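PDB 3BJV: RmpA from Streptococcus mutans, which probably serves as the cytoplasmic IIA component of a phosphoenolpyruvate-dependent sugar phosphotransferase system, relaying phosphate for the uptake of ascorbate. Local coordinates for residues M1-A4 and Q5-E9; K20-K23 and E24-L28; P41-Y44 and N45-E49; K109-S113 and V114-Q118. All coordinates share one frame; numbering follows the deposited sequence.

In the fold
The four contacts are local turns of four different helices and fall into two pairs. Interactions 2 and 3 lie on successive helices with centres about 12 Å apart, and they touch where Val-26 CG1 meets Ile-47 CG2 at 3.5 Å. Interactions 1 and 4, with centres about 14 Å apart, also touch, Met-1 O lying 4.0 Å from Val-114 CG1. Interactions 2 and 4 sit on opposite sides of the chain's centre, about 24 Å between centres. Between interactions 3 and 4, whose nearest atoms are about 7 Å apart, lies His-68, touched by Tyr-43 and by His-111; paired histidines are consistent with the phosphotransfer site of EIIA type 2 domains.

Interaction 1 (M1-A4 and Q5-E9); sequences MNLA and QAFKE
Two bends in Met-1 (chi2 -58°, chi3 83°) swing its thioether back over the first turn of helix 3-10, where SD meets Gln-5 CG at 3.4 Å. The two side chains cross at about a right angle, and the terminal methyl CE also rests against Gln-5 CG. In Phe-7, CG stands anti to the carbonyl carbon and beside the backbone N (chi1 -74°), which leans the ring back so that it stands beside Leu-3. One branch of that leucine does the touching: CD2 sits 3.4 Å from Phe-7 CZ, the two side chains running side by side and pointing the same way. Nearer the backbone, Leu-3 O lies over one face of the same ring, 3.3 Å from Phe-7 CG. This oxygen also accepts a nearly straight bond of 2.9 Å from Phe-7 N.

Asn-2 occupies the N-cap, and its carbonyl O opens the helical bonding by taking Ala-6 N at 3.0 Å. Two residues on, Ala-4 O accepts from Lys-8 N at 2.9 Å. Lys-8 CG packs closely on that same oxygen, while the rest of the chain runs on to its exposed ammonium end. The buried residues of this turn are set between the sheet and another helix: Leu-3, Ala-6 and Phe-7 rest on Phe-80 of strand 79-85, Phe-7 also reaches Leu-82, and Ala-4 and Phe-7 pack against Leu-142 of helix 138-147.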
loop_
_atom_site.group_PDB
_atom_site.type_symbol
_atom_site.label_atom_id
_atom_site.label_comp_id
_atom_site.label_asym_id
_atom_site.label_seq_id
_atom_site.Cartn_x
_atom_site.Cartn_y
_atom_site.Cartn_z
ATOM N N MET A 1 -1.082 -15.228 1.271
ATOM C CA MET A 1 -1.884 -15.693 0.090
ATOM C C MET A 1 -1.510 -15.015 -1.232
ATOM O O MET A 1 -1.339 -13.799 -1.319
ATOM C CB MET A 1 -3.413 -15.589 0.347
ATOM C CG MET A 1 -4.101 -16.928 0.568
ATOM S SD MET A 1 -3.858 -18.007 -0.857
ATOM C CE MET A 1 -2.207 -18.746 -0.571
ATOM N N ASN A 2 -1.397 -15.853 -2.253
ATOM C CA ASN A 2 -1.164 -15.449 -3.612
ATOM C C ASN A 2 -2.531 -15.137 -4.284
ATOM O O ASN A 2 -3.526 -15.833 -4.031
ATOM C CB ASN A 2 -0.341 -16.581 -4.247
ATOM C CG ASN A 2 -0.577 -16.762 -5.734
ATOM O OD1 ASN A 2 -0.348 -15.855 -6.573
ATOM N ND2 ASN A 2 -0.990 -17.969 -6.088
ATOM N N LEU A 3 -2.605 -14.056 -5.074
ATOM C CA LEU A 3 -3.797 -13.727 -5.868
ATOM C C LEU A 3 -4.464 -14.867 -6.660
ATOM O O LEU A 3 -5.644 -15.105 -6.488
ATOM C CB LEU A 3 -3.491 -12.605 -6.852
ATOM C CG LEU A 3 -3.846 -11.170 -6.526
ATOM C CD1 LEU A 3 -3.448 -10.229 -7.674
ATOM C CD2 LEU A 3 -5.317 -11.013 -6.170
ATOM N N ALA A 4 -3.736 -15.543 -7.557
ATOM C CA ALA A 4 -4.317 -16.644 -8.348
ATOM C C ALA A 4 -5.023 -17.754 -7.540
ATOM O O ALA A 4 -6.179 -18.182 -7.805
ATOM C CB ALA A 4 -3.265 -17.238 -9.229
ATOM N N GLN A 5 -4.311 -18.217 -6.540
ATOM C CA GLN A 5 -4.790 -19.263 -5.700
ATOM C C GLN A 5 -5.958 -18.806 -4.842
ATOM O O GLN A 5 -6.900 -19.565 -4.678
ATOM C CB GLN A 5 -3.618 -19.821 -4.913
ATOM C CG GLN A 5 -3.912 -20.206 -3.509
ATOM C CD GLN A 5 -3.925 -21.701 -3.308
ATOM O OE1 GLN A 5 -3.002 -22.275 -2.677
ATOM N NE2 GLN A 5 -4.981 -22.359 -3.833
ATOM N N ALA A 6 -5.925 -17.571 -4.314
ATOM C CA ALA A 6 -7.096 -16.985 -3.645
ATOM C C ALA A 6 -8.324 -16.947 -4.572
ATOM O O ALA A 6 -9.435 -17.377 -4.204
ATOM C CB ALA A 6 -6.773 -15.578 -3.131
ATOM N N PHE A 7 -8.126 -16.419 -5.770
ATOM C CA PHE A 7 -9.192 -16.366 -6.757
ATOM C C PHE A 7 -9.788 -17.742 -7.023
ATOM O O PHE A 7 -10.965 -17.853 -7.046
ATOM C CB PHE A 7 -8.691 -15.809 -8.087
ATOM C CG PHE A 7 -8.457 -14.341 -8.089
ATOM C CD1 PHE A 7 -9.089 -13.503 -7.162
ATOM C CD2 PHE A 7 -7.631 -13.776 -9.067
ATOM C CE1 PHE A 7 -8.889 -12.162 -7.184
ATOM C CE2 PHE A 7 -7.427 -12.387 -9.118
ATOM C CZ PHE A 7 -8.059 -11.570 -8.156
ATOM N N LYS A 8 -8.957 -18.757 -7.278
ATOM C CA LYS A 8 -9.438 -20.109 -7.544
ATOM C C LYS A 8 -10.154 -20.725 -6.358
ATOM O O LYS A 8 -11.271 -21.198 -6.495
ATOM C CB LYS A 8 -8.284 -21.043 -7.893
ATOM C CG LYS A 8 -7.430 -20.628 -9.040
ATOM C CD LYS A 8 -6.665 -21.869 -9.520
ATOM C CE LYS A 8 -5.217 -21.588 -9.951
ATOM N NZ LYS A 8 -4.499 -22.874 -10.284
ATOM N N GLU A 9 -9.499 -20.727 -5.198
ATOM C CA GLU A 9 -10.057 -21.326 -3.994
ATOM C C GLU A 9 -11.356 -20.637 -3.603
ATOM O O GLU A 9 -12.274 -21.305 -3.107
ATOM C CB GLU A 9 -9.107 -21.175 -2.813
ATOM C CG GLU A 9 -8.074 -22.220 -2.563
ATOM C CD GLU A 9 -7.125 -21.798 -1.377
ATOM O OE1 GLU A 9 -7.427 -20.792 -0.612
ATOM O OE2 GLU A 9 -6.061 -22.477 -1.233
#

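Interaction 2 (K20-K23 and E24-L28); sequences KDWK and EAVKL
Asp-21 is the N-cap of helix 22-36 and receives Glu-24 N on its carboxylate. Its CG is tucked between the backbone N and the carbonyl carbon (chi1 63°), a rotation that folds OD1 over the open end of the first turn. Glu-24 N reaches OD1 at 2.8 Å along an almost straight line (175°). The same aspartate's backbone O accepts Ala-25 N at 3.0 Å, so one residue engages two amides of the opening turn.

The tight side faces the protein. Val-26 sets its CG2 branch 3.2 Å from Trp-22 O, and that oxygen in turn accepts Val-26 N. CG2 also comes to the edge of the indole, near its plane, 4.1 Å from CE3; the two side chains lie side by side and point the same way. Phe-91 meets the indole ring at an inclined angle, and Ile-47 of helix 42-54 packs on Val-26.

The other side is looser and carries charge. Lys-20 extends away into the exposed region, its NZ well short of the Glu-24 carboxylate. Glu-24 instead pairs with Lys-27, one turn further on, whose NZ bonds to OE2 at 3.3 Å from the anti side of the carboxylate. Between the two regions Lys-23 lays its aliphatic chain over the indole, with CG 3.6 Å above the Trp-22 ring plane and over its centre.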
loop_
_atom_site.group_PDB
_atom_site.type_symbol
_atom_site.label_atom_id
_atom_site.label_comp_id
_atom_site.label_asym_id
_atom_site.label_seq_id
_atom_site.Cartn_x
_atom_site.Cartn_y
_atom_site.Cartn_z
ATOM N N LYS A 20 -25.910 -0.447 -9.594
ATOM C CA LYS A 20 -26.492 0.870 -9.830
ATOM C C LYS A 20 -25.720 1.901 -9.070
ATOM O O LYS A 20 -25.714 3.078 -9.438
ATOM C CB LYS A 20 -27.977 0.918 -9.432
ATOM C CG LYS A 20 -28.904 0.377 -10.541
ATOM C CD LYS A 20 -30.279 -0.025 -10.006
ATOM C CE LYS A 20 -31.243 -0.319 -11.150
ATOM N NZ LYS A 20 -32.506 -0.840 -10.585
ATOM N N ASP A 21 -25.068 1.482 -7.990
ATOM C CA ASP A 21 -24.384 2.495 -7.184
ATOM C C ASP A 21 -23.196 1.884 -6.484
ATOM O O ASP A 21 -22.920 0.670 -6.631
ATOM C CB ASP A 21 -25.380 3.145 -6.178
ATOM C CG ASP A 21 -25.929 2.145 -5.180
ATOM O OD1 ASP A 21 -25.205 1.233 -4.727
ATOM O OD2 ASP A 21 -27.097 2.239 -4.828
ATOM N N TRP A 22 -22.515 2.704 -5.709
ATOM C CA TRP A 22 -21.316 2.285 -5.055
ATOM C C TRP A 22 -21.521 1.215 -3.979
ATOM O O TRP A 22 -20.646 0.324 -3.813
ATOM C CB TRP A 22 -20.512 3.480 -4.548
ATOM C CG TRP A 22 -21.023 4.158 -3.313
ATOM C CD1 TRP A 22 -21.812 5.276 -3.263
ATOM C CD2 TRP A 22 -20.782 3.768 -1.931
ATOM N NE1 TRP A 22 -22.090 5.592 -1.951
ATOM C CE2 TRP A 22 -21.470 4.704 -1.113
ATOM C CE3 TRP A 22 -20.048 2.728 -1.315
ATOM C CZ2 TRP A 22 -21.428 4.656 0.299
ATOM C CZ3 TRP A 22 -20.032 2.664 0.080
ATOM C CH2 TRP A 22 -20.754 3.619 0.876
ATOM N N LYS A 23 -22.662 1.267 -3.283
ATOM C CA LYS A 23 -22.933 0.328 -2.177
ATOM C C LYS A 23 -23.189 -1.056 -2.750
ATOM O O LYS A 23 -22.749 -2.034 -2.178
ATOM C CB LYS A 23 -24.137 0.746 -1.334
ATOM C CG LYS A 23 -24.015 2.129 -0.678
ATOM C CD LYS A 23 -25.031 2.286 0.424
ATOM C CE LYS A 23 -24.868 3.615 1.181
ATOM N NZ LYS A 23 -25.875 4.623 0.688
ATOM N N GLU A 24 -23.904 -1.106 -3.869
ATOM C CA GLU A 24 -24.089 -2.335 -4.603
ATOM C C GLU A 24 -22.782 -2.900 -5.167
ATOM O O GLU A 24 -22.531 -4.098 -5.075
ATOM C CB GLU A 24 -25.089 -2.216 -5.733
ATOM C CG GLU A 24 -25.073 -3.509 -6.547
ATOM C CD GLU A 24 -26.445 -3.968 -6.958
ATOM O OE1 GLU A 24 -27.116 -3.193 -7.704
ATOM O OE2 GLU A 24 -26.828 -5.107 -6.525
ATOM N N ALA A 25 -21.965 -2.043 -5.746
ATOM C CA ALA A 25 -20.673 -2.453 -6.311
ATOM C C ALA A 25 -19.854 -3.130 -5.196
ATOM O O ALA A 25 -19.298 -4.199 -5.358
ATOM C CB ALA A 25 -19.958 -1.224 -6.885
ATOM N N VAL A 26 -19.844 -2.487 -4.040
ATOM C CA VAL A 26 -19.152 -2.997 -2.871
ATOM C C VAL A 26 -19.757 -4.325 -2.408
ATOM O O VAL A 26 -19.029 -5.256 -2.140
ATOM C CB VAL A 26 -19.089 -1.926 -1.744
ATOM C CG1 VAL A 26 -18.603 -2.535 -0.428
ATOM C CG2 VAL A 26 -18.182 -0.817 -2.192
ATOM N N LYS A 27 -21.075 -4.422 -2.327
ATOM C CA LYS A 27 -21.707 -5.702 -1.988
ATOM C C LYS A 27 -21.225 -6.867 -2.913
ATOM O O LYS A 27 -20.900 -7.969 -2.458
ATOM C CB LYS A 27 -23.234 -5.560 -2.093
ATOM C CG LYS A 27 -23.993 -6.851 -1.704
ATOM C CD LYS A 27 -25.409 -6.794 -2.268
ATOM C CE LYS A 27 -25.546 -7.673 -3.479
ATOM N NZ LYS A 27 -26.790 -7.391 -4.192
ATOM N N LEU A 28 -21.241 -6.606 -4.208
ATOM C CA LEU A 28 -20.847 -7.585 -5.192
ATOM C C LEU A 28 -19.434 -8.079 -4.993
ATOM O O LEU A 28 -19.151 -9.228 -5.318
ATOM C CB LEU A 28 -20.958 -7.000 -6.588
ATOM C CG LEU A 28 -22.366 -6.690 -7.066
ATOM C CD1 LEU A 28 -22.226 -5.989 -8.380
ATOM C CD2 LEU A 28 -23.306 -7.947 -7.186
#

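Interaction 3 (P41-Y44 and N45-E49); sequences PEYY and NAIIE
Tyr-43 and Ile-47, one turn apart on helix 42-54, cross at a slant, whereas the neighbouring pair, Tyr-44 and Ile-48, runs side by side and points the same way. In each pair the isoleucine uses its CD1 methyl. Ile-47 CD1 comes obliquely to the Tyr-43 ring, 3.8 Å from CE2, and also lies 3.7 Å from Tyr-43 O. Ile-48 CD1 approaches the other ring obliquely as well, at 3.6 Å from Tyr-44 CE1, with the hydroxyl OH almost as near.

The first torsions differ between the partners. Both tyrosines hold CG anti to the backbone N (chi1 -162° in Tyr-43, 169° in Tyr-44), while both isoleucines hold CG1 anti to the carbonyl carbon, so that each CD1 is brought to the ring one turn earlier.

The backbone keeps its i to i+4 bonds, with one distortion. Ala-46 N bonds to Glu-42 O at 3.0 Å, and Ile-48 N to Tyr-44 O at 3.2 Å. Ile-47 N, by contrast, is shared: it bonds to Tyr-43 O at a bent angle and weakly to Tyr-44 O.

The Tyr-43 hydroxyl is satisfied further off by Leu-103 O and Ala-69 N, anchoring the helix to strand 96-104 and to the loop of His-68. Tyr-44 packs on Lys-27 and Ile-47 on Val-26. The contact is thus a double i to i+4 tyrosine-isoleucine packing on a helix of an alpha/beta three-layer sandwich.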
loop_
_atom_site.group_PDB
_atom_site.type_symbol
_atom_site.label_atom_id
_atom_site.label_comp_id
_atom_site.label_asym_id
_atom_site.label_seq_id
_atom_site.Cartn_x
_atom_site.Cartn_y
_atom_site.Cartn_z
ATOM N N PRO A 41 -20.137 -12.232 7.590
ATOM C CA PRO A 41 -21.112 -11.320 6.988
ATOM C C PRO A 41 -20.956 -9.824 7.358
ATOM O O PRO A 41 -21.261 -8.984 6.532
ATOM C CB PRO A 41 -22.457 -11.864 7.513
ATOM C CG PRO A 41 -22.207 -13.287 7.722
ATOM C CD PRO A 41 -20.796 -13.401 8.205
ATOM N N GLU A 42 -20.495 -9.517 8.573
ATOM C CA GLU A 42 -20.386 -8.184 9.079
ATOM C C GLU A 42 -19.358 -7.380 8.338
ATOM O O GLU A 42 -19.367 -6.179 8.462
ATOM C CB GLU A 42 -19.941 -8.203 10.558
ATOM C CG GLU A 42 -18.549 -8.825 10.787
ATOM C CD GLU A 42 -18.179 -9.000 12.262
ATOM O OE1 GLU A 42 -18.223 -7.993 13.036
ATOM O OE2 GLU A 42 -17.852 -10.167 12.651
ATOM N N TYR A 43 -18.448 -8.043 7.635
ATOM C CA TYR A 43 -17.365 -7.395 6.881
ATOM C C TYR A 43 -17.899 -6.394 5.872
ATOM O O TYR A 43 -17.375 -5.318 5.723
ATOM C CB TYR A 43 -16.496 -8.440 6.141
ATOM C CG TYR A 43 -15.124 -7.924 5.705
ATOM C CD1 TYR A 43 -14.189 -7.451 6.640
ATOM C CD2 TYR A 43 -14.770 -7.894 4.362
ATOM C CE1 TYR A 43 -12.937 -6.971 6.232
ATOM C CE2 TYR A 43 -13.530 -7.449 3.955
ATOM C CZ TYR A 43 -12.629 -6.978 4.884
ATOM O OH TYR A 43 -11.409 -6.555 4.445
ATOM N N TYR A 44 -18.979 -6.775 5.232
ATOM C CA TYR A 44 -19.767 -5.947 4.367
ATOM C C TYR A 44 -20.285 -4.666 5.021
ATOM O O TYR A 44 -20.042 -3.588 4.488
ATOM C CB TYR A 44 -20.909 -6.804 3.779
ATOM C CG TYR A 44 -21.981 -6.032 3.055
ATOM C CD1 TYR A 44 -21.703 -5.260 1.931
ATOM C CD2 TYR A 44 -23.272 -6.084 3.508
ATOM C CE1 TYR A 44 -22.728 -4.527 1.290
ATOM C CE2 TYR A 44 -24.276 -5.394 2.897
ATOM C CZ TYR A 44 -24.012 -4.614 1.803
ATOM O OH TYR A 44 -25.092 -3.965 1.251
ATOM N N ASN A 45 -21.001 -4.775 6.141
ATOM C CA ASN A 45 -21.532 -3.610 6.845
ATOM C C ASN A 45 -20.376 -2.688 7.233
ATOM O O ASN A 45 -20.490 -1.461 7.136
ATOM C CB ASN A 45 -22.354 -4.041 8.103
ATOM C CG ASN A 45 -22.861 -2.831 8.940
ATOM O OD1 ASN A 45 -22.262 -2.454 9.941
ATOM N ND2 ASN A 45 -23.954 -2.225 8.516
ATOM N N ALA A 46 -19.258 -3.282 7.657
ATOM C CA ALA A 46 -18.073 -2.491 8.039
ATOM C C ALA A 46 -17.508 -1.613 6.922
ATOM O O ALA A 46 -17.104 -0.482 7.182
ATOM C CB ALA A 46 -16.976 -3.360 8.621
ATOM N N ILE A 47 -17.457 -2.137 5.701
ATOM C CA ILE A 47 -16.830 -1.431 4.578
ATOM C C ILE A 47 -17.720 -0.258 4.312
ATOM O O ILE A 47 -17.230 0.857 4.158
ATOM C CB ILE A 47 -16.647 -2.345 3.313
ATOM C CG1 ILE A 47 -15.448 -3.266 3.490
ATOM C CG2 ILE A 47 -16.313 -1.548 2.086
ATOM C CD1 ILE A 47 -15.551 -4.544 2.595
ATOM N N ILE A 48 -19.039 -0.507 4.319
ATOM C CA ILE A 48 -20.024 0.541 4.050
ATOM C C ILE A 48 -20.026 1.608 5.111
ATOM O O ILE A 48 -19.972 2.774 4.791
ATOM C CB ILE A 48 -21.468 -0.042 3.767
ATOM C CG1 ILE A 48 -21.495 -0.762 2.392
ATOM C CG2 ILE A 48 -22.517 1.051 3.843
ATOM C CD1 ILE A 48 -22.838 -0.935 1.863
ATOM N N GLU A 49 -20.132 1.217 6.375
ATOM C CA GLU A 49 -19.996 2.191 7.479
ATOM C C GLU A 49 -18.707 2.964 7.488
ATOM O O GLU A 49 -18.748 4.170 7.740
ATOM C CB GLU A 49 -20.197 1.539 8.861
ATOM C CG GLU A 49 -21.558 0.912 8.999
ATOM C CD GLU A 49 -22.664 1.912 8.748
ATOM O OE1 GLU A 49 -22.688 2.869 9.543
ATOM O OE2 GLU A 49 -23.468 1.780 7.773
#

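Interaction 4 (K109-S113 and V114-Q118); sequences KIHTS and VAIPQ
Ile-110 O takes two backbone amides, and with them helix 108-123 widens into a pi-type turn at 111-113. Ala-115 N, five residues on, bonds at 2.9 Å, almost in line with the carbonyl, while Val-114 N, also at 2.9 Å, comes from above the carbonyl plane. His-111 O repeats the wider step by accepting Ile-116 N at 3.1 Å. A side-chain bond joins the backbone ones: Ser-113 OG, set between its backbone N and carbonyl carbon (chi1 82°), donates to Lys-109 O at 3.2 Å, from the face opposite Ser-113 N.

Apolar contacts follow the same turns. Ile-110 CD1 meets Val-114 CB at 3.9 Å, and Ile-116 CD1 approaches the imidazole of His-111 obliquely, 3.5 Å from CE1. Pro-117 packs its ring carbons on two carbonyls, CD lying 3.4 Å from Thr-112 O.

Around the contact, the His-111 ring meets that of His-68, and Lys-109 makes a cation-pi contact with Tyr-54 of the second subunit, whose Thr-112 also packs on His-111. Because Pro-117 has no N-H to give, the turn before it loses one helical bond, and the helix is kinked there.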
loop_
_atom_site.group_PDB
_atom_site.type_symbol
_atom_site.label_atom_id
_atom_site.label_comp_id
_atom_site.label_asym_id
_atom_site.label_seq_id
_atom_site.Cartn_x
_atom_site.Cartn_y
_atom_site.Cartn_z
ATOM N N LYS A 109 0.149 -6.097 8.663
ATOM C CA LYS A 109 1.438 -6.463 8.141
ATOM C C LYS A 109 1.306 -7.154 6.792
ATOM O O LYS A 109 2.053 -6.830 5.855
ATOM C CB LYS A 109 2.244 -7.306 9.156
ATOM C CG LYS A 109 2.700 -6.470 10.328
ATOM C CD LYS A 109 3.546 -7.221 11.358
ATOM C CE LYS A 109 3.366 -6.511 12.729
ATOM N NZ LYS A 109 1.981 -6.829 13.271
ATOM N N ILE A 110 0.352 -8.086 6.679
ATOM C CA ILE A 110 0.195 -8.779 5.411
ATOM C C ILE A 110 -0.534 -7.908 4.312
ATOM O O ILE A 110 -0.251 -8.029 3.098
ATOM C CB ILE A 110 -0.289 -10.276 5.566
ATOM C CG1 ILE A 110 -1.692 -10.454 5.073
ATOM C CG2 ILE A 110 -0.022 -10.893 6.960
ATOM C CD1 ILE A 110 -1.695 -11.020 3.712
ATOM N N HIS A 111 -1.436 -7.030 4.751
ATOM C CA HIS A 111 -2.048 -5.992 3.919
ATOM C C HIS A 111 -0.951 -5.176 3.140
ATOM O O HIS A 111 -0.992 -4.998 1.908
ATOM C CB HIS A 111 -2.850 -5.090 4.862
ATOM C CG HIS A 111 -3.588 -3.977 4.190
ATOM N ND1 HIS A 111 -3.024 -2.731 3.964
ATOM C CD2 HIS A 111 -4.864 -3.897 3.750
ATOM C CE1 HIS A 111 -3.913 -1.949 3.378
ATOM N NE2 HIS A 111 -5.041 -2.630 3.241
ATOM N N THR A 112 0.057 -4.733 3.894
ATOM C CA THR A 112 1.075 -3.863 3.400
ATOM C C THR A 112 2.134 -4.623 2.678
ATOM O O THR A 112 2.520 -4.217 1.581
ATOM C CB THR A 112 1.688 -3.019 4.554
ATOM O OG1 THR A 112 0.714 -2.059 4.943
ATOM C CG2 THR A 112 2.933 -2.247 4.092
ATOM N N SER A 113 2.644 -5.697 3.267
ATOM C CA SER A 113 3.779 -6.327 2.615
ATOM C C SER A 113 3.501 -7.464 1.635
ATOM O O SER A 113 4.398 -7.850 0.858
ATOM C CB SER A 113 4.895 -6.702 3.595
ATOM O OG SER A 113 4.632 -7.907 4.238
ATOM N N VAL A 114 2.288 -7.990 1.660
ATOM C CA VAL A 114 1.933 -9.138 0.801
ATOM C C VAL A 114 0.796 -8.838 -0.228
ATOM O O VAL A 114 0.945 -9.156 -1.422
ATOM C CB VAL A 114 1.572 -10.410 1.651
ATOM C CG1 VAL A 114 1.246 -11.574 0.707
ATOM C CG2 VAL A 114 2.707 -10.844 2.606
ATOM N N ALA A 115 -0.296 -8.231 0.228
ATOM C CA ALA A 115 -1.489 -7.950 -0.586
ATOM C C ALA A 115 -1.364 -6.801 -1.595
ATOM O O ALA A 115 -1.680 -6.989 -2.785
ATOM C CB ALA A 115 -2.658 -7.644 0.336
ATOM N N ILE A 116 -0.926 -5.625 -1.124
ATOM C CA ILE A 116 -0.767 -4.414 -1.938
ATOM C C ILE A 116 0.252 -4.505 -3.059
ATOM O O ILE A 116 -0.067 -4.128 -4.159
ATOM C CB ILE A 116 -0.502 -3.136 -1.044
ATOM C CG1 ILE A 116 -1.817 -2.548 -0.528
ATOM C CG2 ILE A 116 0.405 -2.060 -1.750
ATOM C CD1 ILE A 116 -1.565 -1.869 0.773
ATOM N N PRO A 117 1.476 -5.018 -2.798
ATOM C CA PRO A 117 2.363 -5.267 -3.921
ATOM C C PRO A 117 1.741 -6.129 -5.065
ATOM O O PRO A 117 2.042 -5.898 -6.234
ATOM C CB PRO A 117 3.500 -6.047 -3.273
ATOM C CG PRO A 117 3.432 -5.820 -1.848
ATOM C CD PRO A 117 2.072 -5.473 -1.514
ATOM N N GLN A 118 0.908 -7.118 -4.748
ATOM C CA GLN A 118 0.356 -8.000 -5.783
ATOM C C GLN A 118 -0.735 -7.307 -6.544
ATOM O O GLN A 118 -0.900 -7.516 -7.744
ATOM C CB GLN A 118 -0.224 -9.264 -5.164
ATOM C CG GLN A 118 0.827 -10.313 -4.798
ATOM C CD GLN A 118 0.201 -11.505 -4.137
ATOM O OE1 GLN A 118 0.016 -11.557 -2.892
ATOM N NE2 GLN A 118 -0.140 -12.480 -4.944
#